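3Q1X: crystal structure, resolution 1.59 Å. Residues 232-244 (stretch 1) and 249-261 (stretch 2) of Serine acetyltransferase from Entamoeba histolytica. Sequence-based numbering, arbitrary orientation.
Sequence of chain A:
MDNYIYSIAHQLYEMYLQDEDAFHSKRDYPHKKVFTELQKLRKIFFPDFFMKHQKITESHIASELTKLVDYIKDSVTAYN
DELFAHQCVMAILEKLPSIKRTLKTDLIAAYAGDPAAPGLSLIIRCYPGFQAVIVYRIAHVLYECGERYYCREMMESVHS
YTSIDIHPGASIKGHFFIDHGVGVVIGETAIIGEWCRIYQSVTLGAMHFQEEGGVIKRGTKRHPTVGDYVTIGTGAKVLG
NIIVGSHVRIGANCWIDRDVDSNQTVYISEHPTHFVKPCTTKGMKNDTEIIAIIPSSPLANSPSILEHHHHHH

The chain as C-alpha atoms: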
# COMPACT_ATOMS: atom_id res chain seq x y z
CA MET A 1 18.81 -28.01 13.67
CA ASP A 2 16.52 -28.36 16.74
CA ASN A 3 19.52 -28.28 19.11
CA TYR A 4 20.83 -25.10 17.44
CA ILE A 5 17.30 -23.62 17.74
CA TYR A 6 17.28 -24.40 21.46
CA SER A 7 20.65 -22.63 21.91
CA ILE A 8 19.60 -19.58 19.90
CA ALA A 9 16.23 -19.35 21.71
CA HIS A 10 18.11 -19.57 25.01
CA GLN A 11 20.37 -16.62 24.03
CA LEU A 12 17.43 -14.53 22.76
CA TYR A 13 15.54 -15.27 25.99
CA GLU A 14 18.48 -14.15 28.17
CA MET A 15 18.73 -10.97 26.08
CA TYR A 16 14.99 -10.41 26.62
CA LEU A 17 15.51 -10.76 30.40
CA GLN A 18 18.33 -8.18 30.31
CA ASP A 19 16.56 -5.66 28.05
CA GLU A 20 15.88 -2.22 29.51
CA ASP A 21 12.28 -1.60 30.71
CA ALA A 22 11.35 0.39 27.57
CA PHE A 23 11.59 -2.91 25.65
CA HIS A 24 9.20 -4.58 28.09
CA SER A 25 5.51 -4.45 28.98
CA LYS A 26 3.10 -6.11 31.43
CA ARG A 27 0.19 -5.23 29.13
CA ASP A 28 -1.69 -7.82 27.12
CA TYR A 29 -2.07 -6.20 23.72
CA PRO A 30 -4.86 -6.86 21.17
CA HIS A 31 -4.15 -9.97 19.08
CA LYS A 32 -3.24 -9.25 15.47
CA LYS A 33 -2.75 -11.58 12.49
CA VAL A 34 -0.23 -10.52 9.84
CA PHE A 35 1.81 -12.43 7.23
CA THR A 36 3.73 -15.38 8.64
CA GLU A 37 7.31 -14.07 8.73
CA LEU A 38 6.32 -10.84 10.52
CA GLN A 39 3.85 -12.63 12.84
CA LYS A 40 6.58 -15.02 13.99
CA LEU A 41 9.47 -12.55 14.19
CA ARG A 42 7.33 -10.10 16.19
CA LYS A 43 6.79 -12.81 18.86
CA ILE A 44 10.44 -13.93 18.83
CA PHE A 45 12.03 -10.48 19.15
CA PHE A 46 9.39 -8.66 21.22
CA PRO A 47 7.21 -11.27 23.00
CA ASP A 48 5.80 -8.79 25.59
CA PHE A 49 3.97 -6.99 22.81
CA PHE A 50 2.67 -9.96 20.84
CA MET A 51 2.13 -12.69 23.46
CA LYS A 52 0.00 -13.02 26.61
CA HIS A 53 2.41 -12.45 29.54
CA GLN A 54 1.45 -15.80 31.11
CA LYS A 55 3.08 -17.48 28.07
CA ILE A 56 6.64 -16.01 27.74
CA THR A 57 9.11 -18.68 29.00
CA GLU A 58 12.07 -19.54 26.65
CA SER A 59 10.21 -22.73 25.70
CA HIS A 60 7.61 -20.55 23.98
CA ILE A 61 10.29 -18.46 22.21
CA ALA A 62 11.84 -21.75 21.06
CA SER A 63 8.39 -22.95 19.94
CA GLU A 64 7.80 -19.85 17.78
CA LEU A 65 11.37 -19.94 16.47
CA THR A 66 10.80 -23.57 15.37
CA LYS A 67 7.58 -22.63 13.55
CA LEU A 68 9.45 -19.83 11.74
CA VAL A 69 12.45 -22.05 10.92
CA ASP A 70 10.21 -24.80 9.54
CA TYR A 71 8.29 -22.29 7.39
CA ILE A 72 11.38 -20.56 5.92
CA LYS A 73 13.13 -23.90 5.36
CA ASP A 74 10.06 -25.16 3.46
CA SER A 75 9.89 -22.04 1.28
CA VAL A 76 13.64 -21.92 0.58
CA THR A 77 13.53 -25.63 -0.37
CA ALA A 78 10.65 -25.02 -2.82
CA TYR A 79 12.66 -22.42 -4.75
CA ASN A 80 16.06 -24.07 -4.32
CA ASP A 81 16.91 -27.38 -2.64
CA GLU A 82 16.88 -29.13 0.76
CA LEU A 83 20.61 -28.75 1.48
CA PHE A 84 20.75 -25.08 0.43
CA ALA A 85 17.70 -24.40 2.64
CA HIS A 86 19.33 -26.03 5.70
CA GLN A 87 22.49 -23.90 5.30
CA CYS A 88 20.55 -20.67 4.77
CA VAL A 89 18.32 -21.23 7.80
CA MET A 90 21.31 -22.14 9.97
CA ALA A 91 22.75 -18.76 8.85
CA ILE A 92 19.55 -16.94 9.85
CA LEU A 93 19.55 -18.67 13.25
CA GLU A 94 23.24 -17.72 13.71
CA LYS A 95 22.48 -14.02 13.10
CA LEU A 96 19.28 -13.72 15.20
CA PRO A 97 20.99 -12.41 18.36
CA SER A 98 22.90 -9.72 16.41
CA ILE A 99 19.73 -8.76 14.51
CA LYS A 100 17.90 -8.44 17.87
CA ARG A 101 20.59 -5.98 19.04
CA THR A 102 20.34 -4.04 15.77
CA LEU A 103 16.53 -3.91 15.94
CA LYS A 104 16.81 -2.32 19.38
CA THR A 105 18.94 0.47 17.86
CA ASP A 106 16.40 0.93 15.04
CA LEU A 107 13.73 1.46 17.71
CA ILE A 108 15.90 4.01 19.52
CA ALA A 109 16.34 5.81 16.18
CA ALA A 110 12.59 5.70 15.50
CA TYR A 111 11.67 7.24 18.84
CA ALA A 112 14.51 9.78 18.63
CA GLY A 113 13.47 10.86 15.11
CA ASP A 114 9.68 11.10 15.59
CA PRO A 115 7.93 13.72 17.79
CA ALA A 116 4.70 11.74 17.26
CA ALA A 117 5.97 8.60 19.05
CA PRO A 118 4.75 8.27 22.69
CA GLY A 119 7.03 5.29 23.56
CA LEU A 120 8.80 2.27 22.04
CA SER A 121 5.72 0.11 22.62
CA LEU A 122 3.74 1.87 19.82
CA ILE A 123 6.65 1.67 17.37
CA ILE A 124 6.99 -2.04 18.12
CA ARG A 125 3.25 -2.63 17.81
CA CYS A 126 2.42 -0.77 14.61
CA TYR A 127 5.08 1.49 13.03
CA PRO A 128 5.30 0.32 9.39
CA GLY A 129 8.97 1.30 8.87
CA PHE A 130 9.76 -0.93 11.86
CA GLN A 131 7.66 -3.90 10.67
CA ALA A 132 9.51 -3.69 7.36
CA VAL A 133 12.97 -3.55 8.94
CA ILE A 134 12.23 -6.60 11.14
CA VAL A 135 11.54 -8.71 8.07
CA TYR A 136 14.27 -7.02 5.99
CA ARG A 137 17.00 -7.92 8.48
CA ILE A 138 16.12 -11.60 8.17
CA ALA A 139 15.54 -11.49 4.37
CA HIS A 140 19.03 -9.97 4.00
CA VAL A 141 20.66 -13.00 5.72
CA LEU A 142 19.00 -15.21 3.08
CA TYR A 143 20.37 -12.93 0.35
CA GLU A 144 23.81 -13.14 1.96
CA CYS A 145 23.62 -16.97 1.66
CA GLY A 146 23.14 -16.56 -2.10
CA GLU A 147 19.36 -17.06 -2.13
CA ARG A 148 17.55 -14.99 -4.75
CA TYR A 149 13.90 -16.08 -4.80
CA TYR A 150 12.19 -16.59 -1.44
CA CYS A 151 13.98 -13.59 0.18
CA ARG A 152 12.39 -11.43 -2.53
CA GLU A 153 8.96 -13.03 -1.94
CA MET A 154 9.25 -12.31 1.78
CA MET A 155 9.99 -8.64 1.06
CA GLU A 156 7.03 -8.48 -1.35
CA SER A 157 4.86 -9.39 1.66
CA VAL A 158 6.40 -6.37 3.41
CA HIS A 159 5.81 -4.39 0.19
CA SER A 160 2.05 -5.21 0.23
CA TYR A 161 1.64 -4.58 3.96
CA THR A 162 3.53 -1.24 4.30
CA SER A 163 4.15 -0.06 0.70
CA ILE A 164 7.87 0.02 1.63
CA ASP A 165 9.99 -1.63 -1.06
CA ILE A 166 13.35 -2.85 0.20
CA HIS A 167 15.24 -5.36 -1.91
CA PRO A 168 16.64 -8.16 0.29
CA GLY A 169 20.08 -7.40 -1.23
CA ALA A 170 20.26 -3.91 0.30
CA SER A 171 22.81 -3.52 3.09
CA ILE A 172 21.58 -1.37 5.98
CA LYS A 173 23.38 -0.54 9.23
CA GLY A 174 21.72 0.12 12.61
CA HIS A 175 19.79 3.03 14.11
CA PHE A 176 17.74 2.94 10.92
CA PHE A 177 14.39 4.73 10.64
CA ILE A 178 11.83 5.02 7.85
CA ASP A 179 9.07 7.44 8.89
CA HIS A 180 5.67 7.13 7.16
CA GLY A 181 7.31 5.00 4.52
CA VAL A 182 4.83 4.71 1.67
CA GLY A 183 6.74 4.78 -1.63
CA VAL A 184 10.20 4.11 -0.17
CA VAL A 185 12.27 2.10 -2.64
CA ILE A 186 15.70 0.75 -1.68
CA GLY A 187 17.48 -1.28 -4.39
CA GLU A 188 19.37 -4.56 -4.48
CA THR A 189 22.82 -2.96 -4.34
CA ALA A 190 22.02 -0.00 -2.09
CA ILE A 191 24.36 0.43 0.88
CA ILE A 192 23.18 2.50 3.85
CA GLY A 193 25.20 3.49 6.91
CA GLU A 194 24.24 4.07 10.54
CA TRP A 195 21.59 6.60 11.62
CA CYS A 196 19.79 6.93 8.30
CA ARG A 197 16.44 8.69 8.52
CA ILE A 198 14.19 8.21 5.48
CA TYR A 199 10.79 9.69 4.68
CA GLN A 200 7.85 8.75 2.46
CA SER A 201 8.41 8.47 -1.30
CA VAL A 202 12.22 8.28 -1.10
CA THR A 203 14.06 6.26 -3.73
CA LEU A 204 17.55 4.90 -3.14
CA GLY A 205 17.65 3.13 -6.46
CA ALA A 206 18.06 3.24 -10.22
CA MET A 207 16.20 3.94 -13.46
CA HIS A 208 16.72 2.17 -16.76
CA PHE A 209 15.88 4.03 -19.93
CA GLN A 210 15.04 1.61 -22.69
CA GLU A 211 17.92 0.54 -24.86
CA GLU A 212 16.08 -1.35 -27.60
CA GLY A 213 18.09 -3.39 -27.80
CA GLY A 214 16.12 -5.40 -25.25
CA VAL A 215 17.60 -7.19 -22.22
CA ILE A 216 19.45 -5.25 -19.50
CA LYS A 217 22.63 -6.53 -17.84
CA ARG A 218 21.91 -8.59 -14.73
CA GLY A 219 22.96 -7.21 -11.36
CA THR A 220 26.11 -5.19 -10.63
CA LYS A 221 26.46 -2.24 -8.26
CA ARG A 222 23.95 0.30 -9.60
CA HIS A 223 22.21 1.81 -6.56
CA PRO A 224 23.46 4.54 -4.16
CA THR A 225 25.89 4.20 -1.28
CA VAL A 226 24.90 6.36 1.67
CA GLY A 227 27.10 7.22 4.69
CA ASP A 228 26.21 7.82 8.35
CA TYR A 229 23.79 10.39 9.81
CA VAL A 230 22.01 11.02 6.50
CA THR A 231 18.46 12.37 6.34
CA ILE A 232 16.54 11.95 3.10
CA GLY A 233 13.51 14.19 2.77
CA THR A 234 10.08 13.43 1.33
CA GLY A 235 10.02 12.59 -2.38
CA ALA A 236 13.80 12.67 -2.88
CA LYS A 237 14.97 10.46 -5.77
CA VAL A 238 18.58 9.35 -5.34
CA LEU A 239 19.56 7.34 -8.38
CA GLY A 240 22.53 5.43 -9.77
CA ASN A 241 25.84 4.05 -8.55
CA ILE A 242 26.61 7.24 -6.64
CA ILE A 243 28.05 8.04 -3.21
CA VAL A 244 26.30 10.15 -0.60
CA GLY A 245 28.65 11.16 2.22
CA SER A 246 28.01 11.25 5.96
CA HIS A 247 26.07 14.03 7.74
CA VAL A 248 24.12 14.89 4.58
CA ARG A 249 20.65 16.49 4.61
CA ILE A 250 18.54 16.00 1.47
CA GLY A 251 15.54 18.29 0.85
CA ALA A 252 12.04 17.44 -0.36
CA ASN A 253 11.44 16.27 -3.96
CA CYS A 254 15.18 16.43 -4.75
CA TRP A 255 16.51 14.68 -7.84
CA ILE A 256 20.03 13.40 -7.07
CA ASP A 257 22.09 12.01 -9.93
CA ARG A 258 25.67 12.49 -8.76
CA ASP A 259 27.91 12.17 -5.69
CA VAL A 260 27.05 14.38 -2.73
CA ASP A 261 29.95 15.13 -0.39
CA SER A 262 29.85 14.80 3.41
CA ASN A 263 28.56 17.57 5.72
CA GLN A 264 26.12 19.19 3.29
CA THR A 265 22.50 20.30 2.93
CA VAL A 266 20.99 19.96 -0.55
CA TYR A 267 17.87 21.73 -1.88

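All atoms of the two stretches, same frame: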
# COMPACT_ATOMS: atom_id res chain seq x y z
N ILE A 232 17.03 11.83 4.47
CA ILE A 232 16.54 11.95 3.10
C ILE A 232 15.08 12.36 3.11
O ILE A 232 14.21 11.58 3.51
CB ILE A 232 16.77 10.66 2.28
CG1 ILE A 232 18.21 10.17 2.44
CG2 ILE A 232 16.48 10.92 0.80
CD1 ILE A 232 18.50 8.87 1.78
N GLY A 233 14.83 13.58 2.68
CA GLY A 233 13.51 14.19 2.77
C GLY A 233 12.49 13.62 1.81
O GLY A 233 12.84 12.92 0.86
N THR A 234 11.22 13.93 2.09
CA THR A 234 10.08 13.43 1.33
C THR A 234 10.22 13.63 -0.17
O THR A 234 10.45 14.74 -0.64
CB THR A 234 8.78 14.13 1.77
OG1 THR A 234 8.73 14.24 3.20
CG2 THR A 234 7.59 13.33 1.27
N GLY A 235 10.06 12.53 -0.92
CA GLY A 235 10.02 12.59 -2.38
C GLY A 235 11.37 12.60 -3.08
O GLY A 235 11.43 12.59 -4.31
N ALA A 236 12.45 12.62 -2.30
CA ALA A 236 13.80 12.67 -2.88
C ALA A 236 14.09 11.40 -3.68
O ALA A 236 13.81 10.29 -3.22
CB ALA A 236 14.84 12.89 -1.79
N LYS A 237 14.63 11.58 -4.89
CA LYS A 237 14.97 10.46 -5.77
C LYS A 237 16.48 10.42 -5.97
O LYS A 237 17.04 11.22 -6.73
CB LYS A 237 14.25 10.55 -7.13
CG LYS A 237 12.71 10.72 -7.08
CD LYS A 237 12.06 9.68 -6.17
CE LYS A 237 10.52 9.77 -6.20
NZ LYS A 237 9.97 11.11 -5.86
N VAL A 238 17.12 9.48 -5.29
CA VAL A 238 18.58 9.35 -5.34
C VAL A 238 18.90 8.13 -6.19
O VAL A 238 18.59 7.00 -5.82
CB VAL A 238 19.17 9.21 -3.92
CG1 VAL A 238 20.70 9.24 -3.96
CG2 VAL A 238 18.65 10.32 -3.02
N LEU A 239 19.48 8.38 -7.37
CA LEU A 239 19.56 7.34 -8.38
C LEU A 239 20.97 7.09 -8.91
O LEU A 239 21.75 8.02 -9.11
CB LEU A 239 18.61 7.64 -9.54
CG LEU A 239 17.13 7.88 -9.20
CD1 LEU A 239 16.37 8.34 -10.41
CD2 LEU A 239 16.45 6.65 -8.60
N GLY A 240 21.28 5.82 -9.13
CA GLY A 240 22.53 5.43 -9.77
C GLY A 240 23.60 4.98 -8.79
O GLY A 240 23.43 5.10 -7.57
N ASN A 241 24.70 4.47 -9.34
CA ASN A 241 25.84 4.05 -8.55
C ASN A 241 26.62 5.28 -8.10
O ASN A 241 27.70 5.58 -8.62
CB ASN A 241 26.72 3.09 -9.36
CG ASN A 241 27.93 2.59 -8.57
OD1 ASN A 241 28.00 2.72 -7.34
ND2 ASN A 241 28.90 2.01 -9.28
N ILE A 242 26.06 5.98 -7.13
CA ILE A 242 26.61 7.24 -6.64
C ILE A 242 26.87 7.15 -5.15
O ILE A 242 26.31 6.28 -4.47
CB ILE A 242 25.67 8.43 -6.95
CG1 ILE A 242 24.28 8.20 -6.34
CG2 ILE A 242 25.59 8.68 -8.47
CD1 ILE A 242 23.37 9.41 -6.39
N ILE A 243 27.71 8.04 -4.63
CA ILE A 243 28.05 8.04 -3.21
C ILE A 243 27.53 9.30 -2.53
O ILE A 243 27.83 10.42 -2.95
CB ILE A 243 29.58 7.87 -2.97
CG1 ILE A 243 30.03 6.48 -3.43
CG2 ILE A 243 29.92 8.07 -1.50
CD1 ILE A 243 31.52 6.33 -3.61
N VAL A 244 26.72 9.09 -1.50
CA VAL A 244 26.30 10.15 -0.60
C VAL A 244 27.12 10.04 0.68
O VAL A 244 27.19 8.98 1.31
CB VAL A 244 24.78 10.10 -0.30
CG1 VAL A 244 24.37 11.23 0.63
CG2 VAL A 244 23.96 10.16 -1.59
N ARG A 249 22.09 16.22 4.55
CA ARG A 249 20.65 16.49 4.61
C ARG A 249 20.14 16.67 3.18
O ARG A 249 20.66 17.49 2.43
CB ARG A 249 20.38 17.75 5.45
CG ARG A 249 20.74 17.62 6.93
CD ARG A 249 21.12 18.98 7.55
NE ARG A 249 21.15 18.93 9.01
CZ ARG A 249 20.47 19.75 9.82
NH1 ARG A 249 19.70 20.71 9.32
NH2 ARG A 249 20.57 19.60 11.14
N ILE A 250 19.13 15.89 2.81
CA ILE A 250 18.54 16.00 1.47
C ILE A 250 17.11 16.53 1.56
O ILE A 250 16.27 15.96 2.26
CB ILE A 250 18.58 14.65 0.72
CG1 ILE A 250 20.03 14.21 0.53
CG2 ILE A 250 17.88 14.77 -0.63
CD1 ILE A 250 20.21 12.70 0.41
N GLY A 251 16.84 17.61 0.83
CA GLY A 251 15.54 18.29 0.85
C GLY A 251 14.44 17.59 0.07
O GLY A 251 14.70 16.65 -0.69
N ALA A 252 13.21 18.06 0.26
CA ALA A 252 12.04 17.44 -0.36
C ALA A 252 12.07 17.46 -1.89
O ALA A 252 12.56 18.42 -2.50
CB ALA A 252 10.75 18.08 0.17
N ASN A 253 11.56 16.40 -2.50
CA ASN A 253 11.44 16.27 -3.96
C ASN A 253 12.75 16.41 -4.76
O ASN A 253 12.71 16.62 -5.97
CB ASN A 253 10.38 17.24 -4.49
CG ASN A 253 8.96 16.74 -4.27
OD1 ASN A 253 8.75 15.66 -3.71
ND2 ASN A 253 7.98 17.52 -4.72
N CYS A 254 13.89 16.27 -4.09
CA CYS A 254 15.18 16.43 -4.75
C CYS A 254 15.52 15.27 -5.69
O CYS A 254 15.23 14.12 -5.41
CB CYS A 254 16.31 16.65 -3.74
SG CYS A 254 16.47 18.37 -3.21
N TRP A 255 16.15 15.62 -6.80
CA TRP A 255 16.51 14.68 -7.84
C TRP A 255 18.05 14.60 -7.86
O TRP A 255 18.72 15.50 -8.37
CB TRP A 255 15.89 15.18 -9.15
CG TRP A 255 16.39 14.64 -10.46
CD1 TRP A 255 16.45 15.33 -11.64
CD2 TRP A 255 16.87 13.33 -10.74
NE1 TRP A 255 16.94 14.53 -12.64
CE2 TRP A 255 17.22 13.30 -12.11
CE3 TRP A 255 17.06 12.17 -9.97
CZ2 TRP A 255 17.73 12.16 -12.73
CZ3 TRP A 255 17.58 11.05 -10.59
CH2 TRP A 255 17.90 11.05 -11.96
N ILE A 256 18.58 13.53 -7.27
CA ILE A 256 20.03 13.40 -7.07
C ILE A 256 20.66 12.31 -7.94
O ILE A 256 20.33 11.13 -7.84
CB ILE A 256 20.40 13.26 -5.56
CG1 ILE A 256 20.05 14.57 -4.84
CG2 ILE A 256 21.88 12.93 -5.39
CD1 ILE A 256 20.17 14.52 -3.33
N ASP A 257 21.58 12.76 -8.80
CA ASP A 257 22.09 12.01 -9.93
C ASP A 257 23.59 11.78 -9.82
O ASP A 257 24.17 11.00 -10.59
CB ASP A 257 21.82 12.84 -11.20
CG ASP A 257 21.24 12.02 -12.33
OD1 ASP A 257 21.17 10.78 -12.22
OD2 ASP A 257 20.84 12.65 -13.34
N ARG A 258 24.22 12.48 -8.89
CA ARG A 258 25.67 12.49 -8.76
C ARG A 258 26.07 12.45 -7.29
O ARG A 258 25.24 12.69 -6.41
CB ARG A 258 26.25 13.73 -9.47
CG ARG A 258 27.78 13.75 -9.69
CD ARG A 258 28.29 12.55 -10.50
NE ARG A 258 28.94 11.54 -9.66
CZ ARG A 258 29.21 10.29 -10.06
NH1 ARG A 258 28.88 9.87 -11.27
NH2 ARG A 258 29.81 9.45 -9.22
N ASP A 259 27.34 12.15 -7.04
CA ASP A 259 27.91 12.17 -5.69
C ASP A 259 27.55 13.44 -4.93
O ASP A 259 27.51 14.54 -5.50
CB ASP A 259 29.44 12.03 -5.75
CG ASP A 259 29.89 10.63 -6.15
OD1 ASP A 259 29.04 9.76 -6.44
OD2 ASP A 259 31.12 10.40 -6.17
N VAL A 260 27.27 13.27 -3.64
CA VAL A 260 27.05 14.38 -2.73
C VAL A 260 28.03 14.21 -1.57
O VAL A 260 28.00 13.20 -0.87
CB VAL A 260 25.60 14.43 -2.22
CG1 VAL A 260 25.42 15.57 -1.21
CG2 VAL A 260 24.62 14.59 -3.38
N ASP A 261 28.89 15.20 -1.39
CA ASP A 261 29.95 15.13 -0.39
C ASP A 261 29.42 15.28 1.04
O ASP A 261 28.35 15.85 1.26
CB ASP A 261 31.05 16.15 -0.67
CG ASP A 261 31.78 15.88 -1.98
OD1 ASP A 261 31.71 14.74 -2.50
OD2 ASP A 261 32.43 16.81 -2.49

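The two stretches lie side by side as successive coils of a parallel stack, and 916 Å² of surface, summed over both, is buried between them. Their most deeply engaged side chain is Ile250, which loses more area to the opposing stretch than any other residue. It lies on the same face of the sheet as Ile232, Val238 and Ile256, and its CD1 enters a hollow lined by Ile232 CG1 at 3.8 Å, Val244 CG1 at 4.4 Å and Val238 CG2 at 4.5 Å. Its other branch is used as well: Ile250 CG2 rests 3.8 Å from Ala236 CB, where the short methyl side chain meets it. Farther along, Val238 CG1 packs against Ile256 CG2 at 4.1 Å, and Ile242 CD1 reaches the same CG2 atom at 4.0 Å, so that the Ile256 methyl is met from both residues.

Where the backbones turn, small residues permit close approach. Each stretch makes a type II turn, Gly233 to Ala236 and Gly251 to Cys254, and the two are nested. Gly233 N donates to Ile250 O at 2.8 Å; a CB on Gly233 would lie only 2.7 Å from that same Ile250 O, so the hollow has no room for a side chain. Gly235 is similarly confined, since a CB there would fall 2.1 Å from Asn253 OD1, and its positive phi favours glycine independently. Asn253 N closes the turn region with a hydrogen bond to Thr234 O at 2.7 Å.

Beyond the turns, a short parallel ladder sets the spacing. Lys237 N bonds to Cys254 O at 2.7 Å, Ile256 N to Lys237 O at 2.8 Å and Leu239 N to Ile256 O at 2.9 Å, all nearly straight. On the face shared by Lys237 and Trp255, the indole swings back so that the edge of its ring meets the backbone, with Trp255 CE3 3.4 Å from Lys237 O.

The register then shifts by two residues as loops separate this ladder from the bridge between Val244 and Val260. Ile242 points into the gap: its CG2 lies 3.4 Å from Asp257 O and over one face of the Arg258 guanidinium, 4.3 Å from Arg258 CZ. Asp259 OD1 accepts a hydrogen bond from Ile243 N at 2.8 Å and also forms a salt bridge with Arg258 NH2 at 2.9 Å, tying the arginine to the loop. Val260 N then donates to Ile243 O at 3.0 Å, restoring backbone pairing, while Val244 CG1 approaches Val260 CB at 4.5 Å.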